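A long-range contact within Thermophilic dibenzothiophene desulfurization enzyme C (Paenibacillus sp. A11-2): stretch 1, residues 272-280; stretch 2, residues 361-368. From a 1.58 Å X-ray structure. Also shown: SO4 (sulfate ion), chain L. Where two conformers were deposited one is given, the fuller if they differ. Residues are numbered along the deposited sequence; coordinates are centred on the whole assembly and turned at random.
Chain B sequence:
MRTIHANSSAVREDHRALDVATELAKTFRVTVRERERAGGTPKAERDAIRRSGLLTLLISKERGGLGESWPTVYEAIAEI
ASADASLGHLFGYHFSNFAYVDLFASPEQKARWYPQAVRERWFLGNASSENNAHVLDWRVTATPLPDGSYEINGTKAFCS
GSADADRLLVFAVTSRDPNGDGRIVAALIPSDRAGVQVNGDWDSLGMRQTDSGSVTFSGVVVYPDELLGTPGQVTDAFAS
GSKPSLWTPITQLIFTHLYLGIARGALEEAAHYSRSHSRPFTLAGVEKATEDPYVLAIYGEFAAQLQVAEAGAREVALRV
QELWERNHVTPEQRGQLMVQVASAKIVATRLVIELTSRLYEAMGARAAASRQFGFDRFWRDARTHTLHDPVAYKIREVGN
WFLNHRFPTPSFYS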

# COMPACT_ATOMS: atom_id res chain seq x y z
N HIS B 272 -12.57 -17.73 -12.22
CA HIS B 272 -13.41 -18.36 -13.24
C HIS B 272 -13.46 -17.53 -14.51
O HIS B 272 -13.33 -18.07 -15.62
CB HIS B 272 -14.81 -18.58 -12.68
CG HIS B 272 -15.76 -19.18 -13.66
ND1 HIS B 272 -16.58 -18.43 -14.47
CD2 HIS B 272 -16.01 -20.48 -13.97
CE1 HIS B 272 -17.30 -19.23 -15.24
NE2 HIS B 272 -16.97 -20.48 -14.95
N TYR B 273 -13.63 -16.21 -14.38
CA TYR B 273 -13.64 -15.33 -15.54
C TYR B 273 -12.30 -15.35 -16.26
O TYR B 273 -12.25 -15.43 -17.49
CB TYR B 273 -13.98 -13.90 -15.12
CG TYR B 273 -14.05 -12.96 -16.29
CD1 TYR B 273 -12.91 -12.34 -16.78
CD2 TYR B 273 -15.27 -12.69 -16.92
CE1 TYR B 273 -12.97 -11.49 -17.86
CE2 TYR B 273 -15.34 -11.84 -18.00
CZ TYR B 273 -14.19 -11.24 -18.47
OH TYR B 273 -14.28 -10.40 -19.54
N SER B 274 -11.21 -15.27 -15.50
CA SER B 274 -9.89 -15.26 -16.11
C SER B 274 -9.65 -16.53 -16.92
O SER B 274 -9.11 -16.47 -18.04
CB SER B 274 -8.82 -15.10 -15.02
OG SER B 274 -8.77 -13.77 -14.54
N ARG B 275 -10.03 -17.68 -16.38
CA ARG B 275 -9.79 -18.94 -17.07
C ARG B 275 -10.59 -19.03 -18.37
O ARG B 275 -10.12 -19.64 -19.33
CB ARG B 275 -10.11 -20.11 -16.16
CG ARG B 275 -9.05 -20.35 -15.10
CD ARG B 275 -9.28 -21.62 -14.32
NE ARG B 275 -10.54 -21.59 -13.58
CZ ARG B 275 -10.69 -21.29 -12.29
NH1 ARG B 275 -9.64 -20.97 -11.53
NH2 ARG B 275 -11.91 -21.30 -11.77
N SER B 276 -11.77 -18.43 -18.42
CA SER B 276 -12.65 -18.61 -19.57
C SER B 276 -12.63 -17.42 -20.51
O SER B 276 -13.22 -17.50 -21.59
CB SER B 276 -14.08 -18.90 -19.12
OG SER B 276 -14.59 -17.84 -18.34
N HIS B 277 -11.97 -16.32 -20.14
CA HIS B 277 -11.73 -15.18 -21.01
C HIS B 277 -10.26 -14.78 -20.87
O HIS B 277 -9.93 -13.73 -20.32
CB HIS B 277 -12.66 -14.03 -20.67
CG HIS B 277 -14.10 -14.44 -20.54
ND1 HIS B 277 -14.60 -15.03 -19.40
CD2 HIS B 277 -15.13 -14.35 -21.40
CE1 HIS B 277 -15.88 -15.29 -19.57
NE2 HIS B 277 -16.23 -14.89 -20.78
N SER B 278 -9.37 -15.64 -21.37
CA SER B 278 -7.94 -15.50 -21.11
C SER B 278 -7.19 -14.81 -22.25
O SER B 278 -6.06 -15.18 -22.57
CB SER B 278 -7.33 -16.88 -20.83
OG SER B 278 -7.54 -17.76 -21.92
N ARG B 279 -7.79 -13.78 -22.86
CA ARG B 279 -7.15 -13.05 -23.95
C ARG B 279 -5.95 -12.25 -23.45
O ARG B 279 -6.14 -11.29 -22.69
CB ARG B 279 -8.16 -12.10 -24.62
N PRO B 280 -4.73 -12.58 -23.84
CA PRO B 280 -3.57 -11.83 -23.34
C PRO B 280 -3.43 -10.49 -24.05
O PRO B 280 -4.01 -10.25 -25.10
CB PRO B 280 -2.39 -12.76 -23.68
CG PRO B 280 -2.84 -13.45 -24.92
CD PRO B 280 -4.33 -13.64 -24.78
N GLU B 361 -8.09 -5.57 -12.60
CA GLU B 361 -6.81 -5.42 -13.29
C GLU B 361 -6.32 -6.76 -13.82
O GLU B 361 -5.66 -6.81 -14.86
CB GLU B 361 -5.80 -4.79 -12.33
CG GLU B 361 -4.51 -4.34 -12.97
CD GLU B 361 -3.62 -3.56 -12.01
OE1 GLU B 361 -2.46 -3.98 -11.82
OE2 GLU B 361 -4.05 -2.52 -11.47
N ALA B 362 -6.65 -7.85 -13.13
CA ALA B 362 -6.27 -9.17 -13.59
C ALA B 362 -7.20 -9.69 -14.68
O ALA B 362 -6.76 -10.47 -15.54
CB ALA B 362 -6.28 -10.16 -12.42
N MET B 363 -8.46 -9.26 -14.68
CA MET B 363 -9.45 -9.79 -15.61
C MET B 363 -9.46 -9.06 -16.95
O MET B 363 -9.71 -9.70 -17.98
CB MET B 363 -10.85 -9.70 -14.98
CG MET B 363 -11.06 -10.67 -13.83
SD MET B 363 -12.76 -10.71 -13.23
CE MET B 363 -12.80 -9.15 -12.39
N GLY B 364 -9.19 -7.76 -16.95
CA GLY B 364 -9.10 -6.97 -18.17
C GLY B 364 -10.37 -6.20 -18.48
O GLY B 364 -11.40 -6.31 -17.80
N ALA B 365 -10.30 -5.45 -19.58
CA ALA B 365 -11.29 -4.43 -19.88
C ALA B 365 -12.69 -5.02 -20.06
O ALA B 365 -13.68 -4.39 -19.68
CB ALA B 365 -10.89 -3.66 -21.13
N ARG B 366 -12.80 -6.20 -20.66
CA ARG B 366 -14.12 -6.72 -20.97
C ARG B 366 -14.90 -7.07 -19.71
O ARG B 366 -16.13 -7.08 -19.75
CB ARG B 366 -14.01 -7.94 -21.87
CG ARG B 366 -13.53 -7.61 -23.29
CD ARG B 366 -12.95 -8.85 -23.95
NE ARG B 366 -13.97 -9.87 -24.17
CZ ARG B 366 -13.74 -11.19 -24.16
NH1 ARG B 366 -12.53 -11.66 -23.93
NH2 ARG B 366 -14.75 -12.03 -24.38
N ALA B 367 -14.22 -7.31 -18.59
CA ALA B 367 -14.93 -7.57 -17.34
C ALA B 367 -15.74 -6.36 -16.90
O ALA B 367 -16.77 -6.52 -16.24
CB ALA B 367 -13.95 -8.00 -16.25
N ALA B 368 -15.29 -5.15 -17.22
CA ALA B 368 -16.01 -3.92 -16.90
C ALA B 368 -16.88 -3.44 -18.05
O ALA B 368 -17.91 -2.80 -17.81
CB ALA B 368 -15.03 -2.80 -16.54
S SO4 L . -13.76 -23.27 -14.47
O1 SO4 L . -12.59 -23.58 -15.27
O2 SO4 L . -13.96 -24.25 -13.41
O3 SO4 L . -13.57 -21.96 -13.85
O4 SO4 L . -14.94 -23.26 -15.34
O HOH W 1 -11.34 -9.08 -19.94
O HOH W 2 -7.15 -12.71 -16.42
O HOH W 3 -9.23 -12.38 -18.24

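Two helix ends meet here, each at the point where its backbone stops being helical. The first stretch runs as helix through Ser276, and His277 is the first residue to leave helical angles. The second ends one helix at Met363, turns at Gly364 and enters another that continues beyond Ala368. The backbones come closest at Ser274 and Met363, whose CA atoms lie 5.5 Å apart, and both residues point their CA-to-CB bonds sideways. Gly364 makes the break with positive phi (99°) and psi near 180°; a CB at these angles would be jammed against the carbonyl O of Met363, so the turn by itself calls for glycine. The chain is caught again on the far side by the backbone hydrogen bond from Ala367 N to Gly364 O, 3.1 Å.

A helix that ends leaves carbonyls without their usual partners, and no direct hydrogen bond crosses between the modelled atoms of the two stretches. Water does that work instead. One water donates to Met363 O (2.6 Å) and also hydrogen-bonds Tyr273 OH at 3.2 Å. Another donates both to Met363 O (2.7 Å) and to His277 O (2.6 Å), tying together the two places where the helices give out. A third donates to Ala362 O at 2.4 Å and hydrogen-bonds Ser274 OG at 2.7 Å. Ser274 OG is itself 4.0 Å from Ala362 O, so the water spans a gap too wide for a direct bond.

Tyr273 is the centre of the packing. Its CB points toward the second stretch, and a t rotamer at chi1 carries the ring along the Met363 to Ala367 turn, where it has the largest covered area of any residue in the contact. The methyl of Ala367 sits over one ring face, its CB 4.2 Å from the centroid and 26° off the normal, a CH-pi contact. Met363 packs its CB 3.8 Å from Tyr273 CD1, while its SD stands 4.6 Å from the centroid in an oblique sulfur-aromatic approach; Met363 O lies at the ring edge, 3.7 Å from Tyr273 CE1. Tyr273 OH reaches within 3.2 Å of Ala367 N, but the angle is poor and this is no hydrogen bond; the amide donates to Gly364 O.

His277, the first residue past the helix, folds its side chain back on it, ND1 donating to Tyr273 O at 3.1 Å, the same carbonyl that accepts from His277 N at 2.8 Å. The ring so held presents its edge to Arg366, with His277 CD2 3.8 Å from Arg366 NH2. This is contact without a hydrogen bond; Arg366, though exposed, points its CB toward the first stretch, which covers 68 Å² of it. Arg279 CB comes within 4.4 Å of Arg366 NH1, but its side chain is not modelled beyond that atom.

The rule to read is economical: one aromatic side chain fills the space beside a glycine turn, an alanine methyl lies over one face of the ring, and waters serve the carbonyls that the helix ends expose.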